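Local coordinates for contact-dependent inhibitor I (Escherichia coli NC101, PDB 5I4Q), which probably acts as the immunity protein of a contact-dependent growth inhibition system, binding and neutralising the matching toxin, at residues 24-27 and 28-32. Residues are numbered along the deposited sequence; the frame is centred on the assembly and turned at random.
Sequences NLRL and YEECI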
# COMPACT_ATOMS: atom_id res chain seq x y z
N ASN B 24 -7.24 10.17 -4.64
CA ASN B 24 -6.54 10.98 -5.59
C ASN B 24 -6.78 10.47 -7.00
O ASN B 24 -6.96 11.26 -7.91
CB ASN B 24 -5.08 11.04 -5.26
CG ASN B 24 -4.76 11.91 -4.05
OD1 ASN B 24 -5.25 13.00 -3.95
ND2 ASN B 24 -3.88 11.43 -3.17
N LEU B 25 -6.78 9.16 -7.18
CA LEU B 25 -7.05 8.53 -8.46
C LEU B 25 -8.45 8.89 -9.00
O LEU B 25 -8.59 9.11 -10.21
CB LEU B 25 -6.86 7.01 -8.40
CG LEU B 25 -5.38 6.57 -8.41
CD1 LEU B 25 -5.27 5.10 -8.23
CD2 LEU B 25 -4.62 6.96 -9.66
N ARG B 26 -9.45 9.00 -8.13
CA ARG B 26 -10.78 9.42 -8.53
C ARG B 26 -10.74 10.82 -9.12
O ARG B 26 -11.38 11.05 -10.11
CB ARG B 26 -11.80 9.44 -7.38
CG ARG B 26 -12.20 8.09 -6.78
CD ARG B 26 -13.18 8.22 -5.58
NE ARG B 26 -14.48 8.76 -6.01
CZ ARG B 26 -14.84 10.05 -6.01
NH1 ARG B 26 -16.05 10.39 -6.45
NH2 ARG B 26 -14.01 11.01 -5.58
N LEU B 27 -10.05 11.76 -8.48
CA LEU B 27 -9.86 13.11 -9.03
C LEU B 27 -9.14 13.12 -10.37
O LEU B 27 -9.50 13.87 -11.24
CB LEU B 27 -9.08 14.03 -8.10
CG LEU B 27 -9.71 14.41 -6.74
CD1 LEU B 27 -8.70 14.96 -5.74
CD2 LEU B 27 -10.85 15.39 -6.95
N TYR B 28 -8.10 12.29 -10.55
CA TYR B 28 -7.40 12.25 -11.83
C TYR B 28 -8.39 11.77 -12.87
O TYR B 28 -8.50 12.34 -13.91
CB TYR B 28 -6.16 11.37 -11.79
CG TYR B 28 -4.87 12.04 -11.34
CD1 TYR B 28 -4.54 12.14 -10.03
CD2 TYR B 28 -3.94 12.45 -12.25
CE1 TYR B 28 -3.35 12.71 -9.65
CE2 TYR B 28 -2.78 13.03 -11.88
CZ TYR B 28 -2.49 13.18 -10.58
OH TYR B 28 -1.29 13.75 -10.24
N GLU B 29 -9.17 10.75 -12.54
CA GLU B 29 -10.12 10.15 -13.45
C GLU B 29 -11.16 11.17 -13.91
O GLU B 29 -11.43 11.28 -15.09
CB GLU B 29 -10.80 8.92 -12.82
CG GLU B 29 -10.94 7.74 -13.77
CD GLU B 29 -11.68 6.55 -13.18
OE1 GLU B 29 -12.93 6.52 -13.34
OE2 GLU B 29 -11.03 5.65 -12.60
N GLU B 30 -11.69 11.93 -12.99
CA GLU B 30 -12.70 12.93 -13.30
C GLU B 30 -12.11 14.04 -14.17
O GLU B 30 -12.68 14.40 -15.18
CB GLU B 30 -13.29 13.52 -12.00
CG GLU B 30 -14.28 12.58 -11.29
CD GLU B 30 -14.60 12.95 -9.82
OE1 GLU B 30 -14.36 14.10 -9.39
OE2 GLU B 30 -15.10 12.06 -9.07
N CYS B 31 -10.96 14.57 -13.76
CA CYS B 31 -10.28 15.65 -14.48
C CYS B 31 -9.93 15.25 -15.96
O CYS B 31 -10.09 16.01 -16.91
CB CYS B 31 -9.03 16.05 -13.70
SG CYS B 31 -8.56 17.78 -13.88
N ILE B 32 -9.50 14.02 -16.13
CA ILE B 32 -9.22 13.48 -17.43
C ILE B 32 -10.49 13.31 -18.28
O ILE B 32 -10.44 13.63 -19.45
CB ILE B 32 -8.50 12.15 -17.33
CG1 ILE B 32 -7.09 12.36 -16.80
CG2 ILE B 32 -8.54 11.44 -18.66
CD1 ILE B 32 -6.42 11.07 -16.33
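Arg26 carries Glu30 OE2, from one helical turn further on, over one face of its guanidinium, with NH1 3.2 Å from that oxygen. This is a salt bridge of charge alone: the two planes stand 87° apart, and the oxygen sits well out of the guanidinium plane, where no N-H points at it. Both side chains run the same way, and the bend at chi3 (66°) brings the guanidinium alongside the Glu30 carboxylate, an i to i+4 pair. Underneath, CG of Glu30 passes 3.5 Å from Arg26 O, which also accepts the Glu30 N-H at 3.0 Å. The same i to i+4 pattern repeats from Asn24 O to Tyr28 N, Leu25 O to Glu29 N and Leu27 O to Cys31 N. Tyr28 brings its ring edge to Asn24 O, CD1 lying 3.3 Å away in the ring plane; its hydroxyl hydrogen-bonds Glu60, while Glu29 reaches Arg75 in a salt bridge. The Tyr28 ring also meets Phe7 of a second copy of this protein, and Arg26 and Leu27 lie against the chain of another protein. All of this lies within helix 4-40: Leu25 and Ile32 pack on helix 44-66, Glu29 and Ile32 on helix 74-82.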